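Local atomic coordinates of protein HI_1472 (Haemophilus influenzae, PDB entry 3PSH), a protein that binds molybdate and tungstate in the periplasm and delivers molybdate to an ABC transporter that imports it into the cell. Residues 73-78 / 99-104; 20-25 / 83-88; 2-7 / 144-149; 12-17 / 106-111. One frame throughout, in Å; residues are numbered along the deposited sequence.

Contact 1 of 4, residues 73-78 / 99-104; sequences NSVNIE and IKQISD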
# COMPACT_ATOMS: atom_id res chain seq x y z
N ASN A 73 -4.69 -12.00 9.53
CA ASN A 73 -4.00 -13.24 9.92
C ASN A 73 -4.87 -14.23 10.72
O ASN A 73 -4.42 -15.14 11.35
CB ASN A 73 -2.69 -12.88 10.66
CG ASN A 73 -2.96 -12.18 11.96
OD1 ASN A 73 -4.13 -11.98 12.38
ND2 ASN A 73 -1.88 -11.66 12.55
N SER A 74 -6.16 -14.09 10.59
CA SER A 74 -7.16 -14.96 11.30
C SER A 74 -8.47 -15.01 10.46
O SER A 74 -8.83 -14.04 9.72
CB SER A 74 -7.45 -14.50 12.75
OG SER A 74 -8.21 -13.26 12.78
N VAL A 75 -9.22 -16.13 10.59
CA VAL A 75 -10.48 -16.19 9.89
C VAL A 75 -11.49 -16.85 10.83
O VAL A 75 -11.03 -17.58 11.76
CB VAL A 75 -10.31 -16.97 8.58
CG1 VAL A 75 -9.85 -18.48 8.86
CG2 VAL A 75 -11.68 -16.89 7.70
N ASN A 76 -12.77 -16.49 10.65
CA ASN A 76 -13.89 -17.04 11.49
C ASN A 76 -14.70 -17.86 10.45
O ASN A 76 -15.56 -17.29 9.74
CB ASN A 76 -14.71 -15.91 12.15
CG ASN A 76 -15.92 -16.44 12.92
OD1 ASN A 76 -16.33 -17.56 12.70
ND2 ASN A 76 -16.40 -15.66 13.93
N ILE A 77 -14.40 -19.16 10.38
CA ILE A 77 -14.96 -20.03 9.29
C ILE A 77 -16.49 -20.05 9.45
O ILE A 77 -17.22 -19.89 8.46
CB ILE A 77 -14.42 -21.44 9.34
CG1 ILE A 77 -12.90 -21.52 8.96
CG2 ILE A 77 -15.12 -22.42 8.38
CD1 ILE A 77 -12.53 -21.08 7.49
N GLU A 78 -17.00 -20.20 10.69
CA GLU A 78 -18.50 -20.19 10.78
C GLU A 78 -19.15 -18.91 10.30
O GLU A 78 -20.23 -19.01 9.71
CB GLU A 78 -19.07 -20.53 12.17
CG GLU A 78 -18.49 -21.81 12.78
CD GLU A 78 -19.28 -23.02 12.39
OE1 GLU A 78 -20.22 -22.88 11.60
OE2 GLU A 78 -18.89 -24.18 12.76
N ILE A 99 -5.00 -20.28 5.90
CA ILE A 99 -5.30 -20.73 4.51
C ILE A 99 -5.93 -22.16 4.57
O ILE A 99 -6.92 -22.43 3.88
CB ILE A 99 -4.01 -20.75 3.67
CG1 ILE A 99 -3.68 -19.26 3.47
CG2 ILE A 99 -4.24 -21.49 2.34
CD1 ILE A 99 -2.25 -18.96 2.82
N LYS A 100 -5.34 -23.03 5.39
CA LYS A 100 -5.83 -24.42 5.54
C LYS A 100 -7.27 -24.41 6.08
O LYS A 100 -8.06 -25.19 5.57
CB LYS A 100 -4.92 -25.27 6.44
CG LYS A 100 -5.36 -26.78 6.53
CD LYS A 100 -4.26 -27.54 7.25
CE LYS A 100 -4.60 -29.03 7.53
NZ LYS A 100 -5.89 -29.19 8.29
N GLN A 101 -7.58 -23.59 7.10
CA GLN A 101 -9.04 -23.45 7.56
C GLN A 101 -9.98 -23.22 6.36
O GLN A 101 -11.01 -23.83 6.26
CB GLN A 101 -9.25 -22.41 8.65
CG GLN A 101 -8.65 -22.83 9.96
CD GLN A 101 -9.20 -22.00 11.05
OE1 GLN A 101 -10.38 -22.14 11.36
NE2 GLN A 101 -8.37 -21.06 11.64
N ILE A 102 -9.63 -22.30 5.49
CA ILE A 102 -10.50 -21.93 4.37
C ILE A 102 -10.50 -23.04 3.28
O ILE A 102 -11.58 -23.43 2.86
CB ILE A 102 -10.04 -20.55 3.79
CG1 ILE A 102 -10.10 -19.43 4.90
CG2 ILE A 102 -10.85 -20.25 2.60
CD1 ILE A 102 -9.35 -18.19 4.41
N SER A 103 -9.33 -23.64 2.97
CA SER A 103 -9.26 -24.71 1.98
C SER A 103 -10.02 -25.96 2.48
O SER A 103 -10.55 -26.68 1.68
CB SER A 103 -7.84 -25.09 1.79
OG SER A 103 -7.19 -23.94 1.24
N ASP A 104 -10.01 -26.19 3.77
CA ASP A 104 -10.71 -27.35 4.37
C ASP A 104 -12.24 -27.23 4.22
O ASP A 104 -12.92 -28.25 4.34
CB ASP A 104 -10.36 -27.58 5.86
CG ASP A 104 -9.03 -28.22 6.06
OD1 ASP A 104 -8.37 -28.70 5.13
OD2 ASP A 104 -8.54 -28.16 7.22
O HOH W 1 -12.21 -20.24 12.11
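Q101 meets V75 and I77 through an ordered water that three groups grip at once. The water donates to OE1 of Q101, its oxygen 2.7 Å from OE1, and to the carbonyl O of V75, and it accepts from N of I77 at 3.0 Å. Both of its protons and a lone pair are therefore in use. The amide of I77 opens a helix, where no preceding turn offers it an acceptor, and the water takes that role; N76 at the N-cap position caps the amide of S79 in the same way. No direct hydrogen bond joins the two segments, and what remains is apolar packing. I77 carries CG1 beside its backbone N, and chi2 of -63° turns CD1 against the main chain of the other helix, 3.4 Å from O of Q101. The same CD1 lies 3.9 Å from CG1 of I102. V75 holds CG1 in the crowded position between backbone N and carbonyl carbon (chi1 61°), from where the methyl touches CB of Q101 at 4.0 Å and CG1 of I102 at 4.1 Å. V75 and Q101 lie alongside with their ends pointing opposite ways. Glutamine suits this border: its methylene stem packs against valine and isoleucine while its amide reaches the water. I102, buried and wholly hydrocarbon, packs against both V75 and I77. Helices 77-82 and 96-103 flank strand 87-91 in sequence, the second leading on to strand 109-112, and I102 also touches I107 in the loop before that strand.

Contact 2 of 4, residues 20-25 / 83-88; sequences RAVVLQ and LKPDVV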
# COMPACT_ATOMS: atom_id res chain seq x y z
N ARG A 20 -19.33 -13.09 -4.93
CA ARG A 20 -19.33 -13.20 -3.45
C ARG A 20 -17.93 -13.36 -2.85
O ARG A 20 -17.67 -14.23 -2.03
CB ARG A 20 -20.25 -14.35 -3.00
CG ARG A 20 -21.68 -14.05 -3.42
CD ARG A 20 -22.66 -15.14 -2.95
NE ARG A 20 -22.85 -14.77 -1.55
CZ ARG A 20 -23.60 -13.78 -1.08
NH1 ARG A 20 -24.47 -13.09 -1.88
NH2 ARG A 20 -23.54 -13.50 0.25
N ALA A 21 -17.04 -12.41 -3.21
CA ALA A 21 -15.66 -12.57 -2.80
C ALA A 21 -15.56 -12.05 -1.36
O ALA A 21 -16.27 -11.05 -1.00
CB ALA A 21 -14.78 -11.67 -3.70
N VAL A 22 -14.62 -12.62 -0.61
CA VAL A 22 -14.36 -12.02 0.73
C VAL A 22 -12.92 -11.52 0.64
O VAL A 22 -12.06 -12.25 0.18
CB VAL A 22 -14.61 -13.08 1.83
CG1 VAL A 22 -14.02 -12.57 3.18
CG2 VAL A 22 -16.15 -13.17 1.96
N VAL A 23 -12.68 -10.26 1.02
CA VAL A 23 -11.35 -9.70 0.76
C VAL A 23 -10.65 -9.39 2.09
O VAL A 23 -11.01 -8.41 2.75
CB VAL A 23 -11.43 -8.38 -0.13
CG1 VAL A 23 -9.99 -7.89 -0.30
CG2 VAL A 23 -12.06 -8.77 -1.49
N LEU A 24 -9.74 -10.29 2.49
CA LEU A 24 -9.10 -10.20 3.84
C LEU A 24 -7.75 -9.47 3.85
O LEU A 24 -6.81 -9.87 4.55
CB LEU A 24 -9.03 -11.61 4.52
CG LEU A 24 -10.45 -12.35 4.69
CD1 LEU A 24 -10.18 -13.66 5.42
CD2 LEU A 24 -11.51 -11.44 5.39
N GLN A 25 -7.62 -8.49 2.98
CA GLN A 25 -6.37 -7.72 2.83
C GLN A 25 -6.81 -6.35 2.34
O GLN A 25 -7.56 -6.27 1.33
CB GLN A 25 -5.48 -8.42 1.79
CG GLN A 25 -4.01 -7.80 1.84
CD GLN A 25 -3.28 -7.84 0.55
OE1 GLN A 25 -2.13 -8.38 0.51
NE2 GLN A 25 -3.89 -7.37 -0.52
N LEU A 83 -21.78 -16.34 4.59
CA LEU A 83 -21.72 -15.42 3.45
C LEU A 83 -21.78 -16.13 2.09
O LEU A 83 -21.88 -15.46 1.01
CB LEU A 83 -20.47 -14.52 3.45
CG LEU A 83 -20.37 -13.78 4.75
CD1 LEU A 83 -18.93 -13.08 4.63
CD2 LEU A 83 -21.51 -12.77 4.79
N LYS A 84 -21.66 -17.48 2.08
CA LYS A 84 -21.66 -18.20 0.82
C LYS A 84 -20.60 -17.64 -0.16
O LYS A 84 -20.92 -17.39 -1.36
CB LYS A 84 -23.07 -18.22 0.14
CG LYS A 84 -24.09 -19.02 1.11
CD LYS A 84 -25.49 -19.17 0.44
CE LYS A 84 -26.47 -19.82 1.49
NZ LYS A 84 -27.88 -19.62 0.97
N PRO A 85 -19.34 -17.47 0.36
CA PRO A 85 -18.34 -16.85 -0.58
C PRO A 85 -17.98 -17.75 -1.73
O PRO A 85 -18.09 -19.01 -1.63
CB PRO A 85 -17.13 -16.63 0.28
CG PRO A 85 -17.34 -17.47 1.50
CD PRO A 85 -18.74 -17.92 1.62
N ASP A 86 -17.58 -17.15 -2.83
CA ASP A 86 -17.04 -17.96 -3.94
C ASP A 86 -15.50 -17.88 -4.08
O ASP A 86 -14.89 -18.69 -4.80
CB ASP A 86 -17.78 -17.67 -5.26
CG ASP A 86 -17.95 -16.17 -5.59
OD1 ASP A 86 -17.33 -15.29 -4.92
OD2 ASP A 86 -18.76 -15.79 -6.51
N VAL A 87 -14.89 -16.92 -3.35
CA VAL A 87 -13.40 -16.84 -3.27
C VAL A 87 -13.06 -15.99 -2.06
O VAL A 87 -13.86 -15.13 -1.75
CB VAL A 87 -12.82 -16.16 -4.59
CG1 VAL A 87 -13.34 -14.69 -4.77
CG2 VAL A 87 -11.27 -16.35 -4.72
N VAL A 88 -11.88 -16.19 -1.46
CA VAL A 88 -11.29 -15.35 -0.37
C VAL A 88 -9.94 -14.94 -0.88
O VAL A 88 -9.10 -15.83 -1.24
CB VAL A 88 -11.12 -16.14 0.93
CG1 VAL A 88 -10.55 -15.31 2.09
CG2 VAL A 88 -12.59 -16.64 1.38
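R20 bends at chi3 (80°), which turns NE back toward the end of helix 77-82, while D86 places its CG between its own backbone N and carbonyl carbon (chi1 48°), with the carboxylate facing the main chain of R20. The guanidinium takes O of L83 side-on with two nitrogens, NE at 2.8 Å and NH2 at 2.7 Å, the oxygen lying close to the guanidinium plane. K84, just beyond, has positive phi, and L83 O lies near the C-terminal end of helix 77-82, where a positive charge would probably be favourable. The carboxylate of D86 also approaches N of R20, but the OD2 bond is weak and the place of OD1 is doubtful; the stronger partner of OD2 is the amide of N19. In return D86 N donates to R20 O at 3.0 Å. Further along, V22 N bonds V87 O at 2.9 Å, and V22 pairs with V88 as parallel strands. Valine suits these positions, its branched side chain filling space close to the strand. CG2 of V22 touches CD1 of L83 at 3.9 Å, the two side chains lying roughly perpendicular, and V22 runs alongside the P85 ring. CB of A21 meets CG1 of V87 at 3.5 Å; the small methyl suits this close approach. L24 CD1 packs on V88 CG1 at 3.7 Å. Strand 21-24 lies between strands 41-44 and 87-91, with L80 of helix 77-82 covering V22 and V88, and helix 26-34 touching V23.

Contact 3 of 4, residues 2-7 / 144-149; sequences RIITDQ and IELIAE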
# COMPACT_ATOMS: atom_id res chain seq x y z
N ARG A 2 -11.99 -21.69 -13.84
CA ARG A 2 -10.78 -21.08 -14.36
C ARG A 2 -9.68 -21.47 -13.43
O ARG A 2 -9.90 -21.51 -12.19
CB ARG A 2 -10.94 -19.53 -14.26
CG ARG A 2 -12.07 -18.99 -15.04
CD ARG A 2 -12.06 -17.49 -14.96
NE ARG A 2 -12.71 -17.07 -13.71
CZ ARG A 2 -12.69 -15.79 -13.33
NH1 ARG A 2 -11.96 -14.94 -14.04
NH2 ARG A 2 -13.29 -15.43 -12.22
N ILE A 3 -8.47 -21.65 -13.97
CA ILE A 3 -7.30 -21.80 -13.07
C ILE A 3 -6.41 -20.57 -13.15
O ILE A 3 -6.06 -20.08 -14.22
CB ILE A 3 -6.52 -23.10 -13.42
CG1 ILE A 3 -7.42 -24.34 -13.26
CG2 ILE A 3 -5.35 -23.29 -12.58
CD1 ILE A 3 -6.79 -25.56 -13.97
N ILE A 4 -6.07 -20.05 -11.95
CA ILE A 4 -5.11 -18.93 -11.90
C ILE A 4 -3.91 -19.32 -11.09
O ILE A 4 -3.96 -20.30 -10.42
CB ILE A 4 -5.77 -17.59 -11.38
CG1 ILE A 4 -6.26 -17.74 -9.90
CG2 ILE A 4 -6.85 -17.11 -12.35
CD1 ILE A 4 -5.18 -17.51 -8.78
N THR A 5 -2.82 -18.54 -11.20
CA THR A 5 -1.66 -18.69 -10.31
C THR A 5 -1.60 -17.43 -9.45
O THR A 5 -1.59 -16.30 -9.93
CB THR A 5 -0.34 -18.88 -11.05
OG1 THR A 5 -0.50 -20.01 -11.92
CG2 THR A 5 0.81 -19.12 -10.12
N ASP A 6 -1.68 -17.67 -8.18
CA ASP A 6 -1.66 -16.51 -7.21
C ASP A 6 -0.19 -16.15 -6.86
O ASP A 6 0.77 -16.80 -7.31
CB ASP A 6 -2.54 -16.82 -5.98
CG ASP A 6 -1.87 -17.67 -4.92
OD1 ASP A 6 -0.64 -18.05 -5.01
OD2 ASP A 6 -2.56 -17.95 -3.91
N GLN A 7 -0.07 -15.15 -6.00
CA GLN A 7 1.25 -14.59 -5.69
C GLN A 7 2.07 -15.40 -4.63
O GLN A 7 3.19 -14.98 -4.14
CB GLN A 7 1.09 -13.09 -5.44
CG GLN A 7 0.66 -12.38 -6.71
CD GLN A 7 0.84 -10.86 -6.61
OE1 GLN A 7 0.25 -10.26 -5.76
NE2 GLN A 7 1.43 -10.25 -7.60
N ILE A 144 -2.41 -6.42 -9.69
CA ILE A 144 -3.57 -5.75 -10.25
C ILE A 144 -4.17 -6.66 -11.37
O ILE A 144 -5.42 -6.80 -11.45
CB ILE A 144 -3.22 -4.29 -10.79
CG1 ILE A 144 -2.90 -3.34 -9.61
CG2 ILE A 144 -4.46 -3.73 -11.56
CD1 ILE A 144 -2.43 -1.95 -10.17
N GLU A 145 -3.26 -7.14 -12.22
CA GLU A 145 -3.79 -8.04 -13.32
C GLU A 145 -4.57 -9.20 -12.80
O GLU A 145 -5.65 -9.58 -13.38
CB GLU A 145 -2.72 -8.43 -14.33
CG GLU A 145 -2.15 -7.19 -15.06
CD GLU A 145 -0.85 -7.50 -15.80
OE1 GLU A 145 -0.25 -8.56 -15.53
OE2 GLU A 145 -0.41 -6.64 -16.57
N LEU A 146 -4.05 -9.79 -11.73
CA LEU A 146 -4.72 -11.05 -11.12
C LEU A 146 -6.07 -10.68 -10.50
O LEU A 146 -7.04 -11.35 -10.74
CB LEU A 146 -3.78 -11.71 -10.11
CG LEU A 146 -4.44 -12.82 -9.23
CD1 LEU A 146 -4.83 -14.03 -10.24
CD2 LEU A 146 -3.31 -13.36 -8.21
N ILE A 147 -6.12 -9.60 -9.71
CA ILE A 147 -7.38 -9.21 -9.04
C ILE A 147 -8.38 -8.85 -10.17
O ILE A 147 -9.56 -9.22 -10.08
CB ILE A 147 -7.11 -8.01 -8.09
CG1 ILE A 147 -6.09 -8.46 -7.04
CG2 ILE A 147 -8.43 -7.48 -7.53
CD1 ILE A 147 -5.38 -7.33 -6.20
N ALA A 148 -7.93 -8.13 -11.18
CA ALA A 148 -8.85 -7.75 -12.25
C ALA A 148 -9.35 -9.01 -12.97
O ALA A 148 -10.51 -9.07 -13.40
CB ALA A 148 -8.24 -6.71 -13.18
N GLU A 149 -8.50 -10.01 -13.12
CA GLU A 149 -8.97 -11.25 -13.88
C GLU A 149 -9.99 -11.91 -13.03
O GLU A 149 -11.02 -12.33 -13.50
CB GLU A 149 -7.76 -12.17 -14.05
CG GLU A 149 -8.08 -13.63 -14.63
CD GLU A 149 -6.83 -14.48 -14.79
OE1 GLU A 149 -5.73 -14.17 -14.25
OE2 GLU A 149 -6.93 -15.56 -15.40
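L146 and I4 form the close-packed part of this contact, whereas R2 and E149 make its polar, more open end. Strand 2-5 of the N-terminal hairpin here packs nearly antiparallel (162°) to helix 132-151. L146 sets CG anti to its backbone N (chi1 169°), and its two methyls divide the work. CD1 meets I4 at CD1, 3.8 Å away, one side chain lying crosswise to the other. CD2 lies against the main chain where the strand ends, 3.7 Å from CA of D6 and 3.8 Å from O of T5. A forked leucine suits a helix residue that meets both I4 and the main chain of T5 and D6, and L146 also packs on V110 and I112 of strand 109-112. At the other end E149, exposed and extended beyond CG, lays its carboxylate against I4, with OE2 3.4 Å from CG2. The same residue accepts through its main chain: NH1 of R2 donates to O of E149 at 2.8 Å, fairly straight at 153°. The oxygen lies near the guanidinium plane, though the donor stands above the plane of the carbonyl. R2 NE donates to P15 O and NH2 to V150 O, so three carbonyls fix the rotation of the guanidinium. Although opposite in charge, R2 NH1 and E149 OE2 stay 5.2 Å apart and make no salt bridge. The chemistry implies that arginine serves here as a donor to two carbonyls near the C-terminal end of helix 132-151, where its positive charge would probably be favourable, and to P15 O, tying helix end to loop.

Contact 4 of 4, residues 12-17 / 106-111; sequences VTIPDH and NIPVVA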
# COMPACT_ATOMS: atom_id res chain seq x y z
N VAL A 12 -4.86 -22.14 -8.41
CA VAL A 12 -6.17 -22.05 -7.76
C VAL A 12 -7.27 -22.12 -8.81
O VAL A 12 -7.35 -21.35 -9.81
CB VAL A 12 -6.39 -20.69 -6.96
CG1 VAL A 12 -7.69 -20.67 -6.17
CG2 VAL A 12 -5.25 -20.43 -6.04
N THR A 13 -8.18 -23.02 -8.50
CA THR A 13 -9.39 -23.13 -9.39
C THR A 13 -10.53 -22.33 -8.86
O THR A 13 -10.88 -22.48 -7.65
CB THR A 13 -9.82 -24.62 -9.57
OG1 THR A 13 -8.70 -25.36 -10.07
CG2 THR A 13 -10.92 -24.71 -10.58
N ILE A 14 -11.07 -21.45 -9.70
CA ILE A 14 -12.17 -20.56 -9.20
C ILE A 14 -13.34 -20.66 -10.15
O ILE A 14 -13.15 -21.03 -11.32
CB ILE A 14 -11.72 -19.10 -9.06
CG1 ILE A 14 -11.24 -18.57 -10.45
CG2 ILE A 14 -10.50 -19.02 -8.04
CD1 ILE A 14 -10.83 -17.06 -10.39
N PRO A 15 -14.51 -20.23 -9.71
CA PRO A 15 -15.65 -20.17 -10.64
C PRO A 15 -15.39 -19.22 -11.82
O PRO A 15 -14.55 -18.31 -11.78
CB PRO A 15 -16.75 -19.56 -9.77
CG PRO A 15 -16.41 -19.96 -8.40
CD PRO A 15 -14.91 -19.85 -8.34
N ASP A 16 -16.15 -19.44 -12.89
CA ASP A 16 -16.03 -18.56 -14.01
C ASP A 16 -16.46 -17.10 -13.73
O ASP A 16 -15.90 -16.15 -14.41
CB ASP A 16 -16.97 -19.11 -15.12
CG ASP A 16 -16.44 -20.30 -15.78
OD1 ASP A 16 -15.29 -20.71 -15.65
OD2 ASP A 16 -17.21 -20.80 -16.64
N HIS A 17 -17.35 -16.91 -12.79
CA HIS A 17 -17.75 -15.55 -12.38
C HIS A 17 -17.66 -15.52 -10.90
O HIS A 17 -18.00 -16.48 -10.21
CB HIS A 17 -19.13 -15.17 -12.86
CG HIS A 17 -19.30 -15.44 -14.31
ND1 HIS A 17 -18.61 -14.73 -15.27
CD2 HIS A 17 -20.05 -16.37 -14.97
CE1 HIS A 17 -18.98 -15.16 -16.48
NE2 HIS A 17 -19.84 -16.17 -16.32
N ASN A 106 -13.45 -25.89 1.44
CA ASN A 106 -13.57 -25.97 -0.03
C ASN A 106 -13.88 -24.56 -0.65
O ASN A 106 -14.63 -24.35 -1.65
CB ASN A 106 -14.75 -26.91 -0.46
CG ASN A 106 -14.74 -28.20 0.33
OD1 ASN A 106 -13.66 -28.76 0.60
ND2 ASN A 106 -15.94 -28.71 0.62
N ILE A 107 -13.30 -23.52 -0.05
CA ILE A 107 -13.50 -22.23 -0.64
C ILE A 107 -12.11 -21.86 -1.25
O ILE A 107 -11.09 -21.97 -0.54
CB ILE A 107 -13.83 -21.17 0.38
CG1 ILE A 107 -15.20 -21.40 1.03
CG2 ILE A 107 -13.92 -19.83 -0.25
CD1 ILE A 107 -15.27 -20.64 2.40
N PRO A 108 -12.07 -21.45 -2.52
CA PRO A 108 -10.77 -21.12 -3.19
C PRO A 108 -10.16 -19.88 -2.44
O PRO A 108 -10.87 -18.97 -2.03
CB PRO A 108 -11.18 -20.72 -4.65
CG PRO A 108 -12.60 -21.26 -4.76
CD PRO A 108 -13.21 -21.26 -3.43
N VAL A 109 -8.84 -19.89 -2.36
CA VAL A 109 -8.09 -18.80 -1.72
C VAL A 109 -7.06 -18.24 -2.73
O VAL A 109 -6.35 -19.01 -3.39
CB VAL A 109 -7.24 -19.42 -0.56
CG1 VAL A 109 -6.14 -18.35 -0.01
CG2 VAL A 109 -8.12 -19.83 0.60
N VAL A 110 -6.98 -16.91 -2.79
CA VAL A 110 -6.07 -16.27 -3.72
C VAL A 110 -5.24 -15.29 -2.88
O VAL A 110 -5.80 -14.37 -2.26
CB VAL A 110 -6.81 -15.43 -4.75
CG1 VAL A 110 -5.80 -14.64 -5.72
CG2 VAL A 110 -7.65 -16.35 -5.62
N ALA A 111 -3.95 -15.63 -2.78
CA ALA A 111 -2.95 -14.85 -1.93
C ALA A 111 -2.35 -13.73 -2.76
O ALA A 111 -1.99 -13.94 -4.01
CB ALA A 111 -1.86 -15.82 -1.44
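The backbone of V12 to P15 runs past P108 without a hydrogen bond to it; the closest CA pair, I14 and P108, is 6.2 Å apart. The proline ring packs against the strand. Its CB is the focus, 3.5 Å from O of T13, 3.8 Å from CG1 of V12 and 3.9 Å from CG2 of I14. V12 has CG1 anti to the backbone N (chi1 -174°), and its side chain stands roughly square to the ring. I14 instead puts CG1 between backbone N and carbonyl carbon (chi1 59°), leaving CG2 beside the N to approach the ring obliquely. CG2 of V12 turns to the main chain and comes within 3.2 Å of O of V109, a carbonyl that also accepts from NH1 of R10. V12 CG1 and CG2 of V110 stand farther off, at 4.4 Å, and P15 only brushes the ring through its CD. Each residue type fits: valine and isoleucine offer compact branched surfaces to the buried side, while T13, on the outer side of its strand, contributes its carbonyl. P108 has no N-H to give, but its O still accepts from N of V88, so it can stand where the strand begins, and its compact ring offers an apolar surface of CB and CG. The arrangement is that of a two-stranded antiparallel hairpin, strands 2-5 and 11-14, laid against strand 109-112, an edge strand of the four-stranded parallel sheet, in the Rossmann-like N-terminal lobe of a periplasmic binding protein.

Contacts 2 and 4 share the parallel sheet: strand 87-91 of contact 2 bonds to strand 109-112 of contact 4 through V88. Contact 2 is the most sheet-like, with main-chain bonds and an arginine on a helix end, whereas contact 4 has no hydrogen bond across its segments and rests on packing. Contacts 3 and 4 both involve the hairpin of strands 2-5 and 11-14, one with helix 132-151 and the other with edge strand 109-112. Contact 1 joins helices to each other with help from water, yet I102 touches V88 and V109 and so links it to contacts 2 and 4. All are partly buried, and polar grips gather at helix ends while branched hydrocarbons fill the interior.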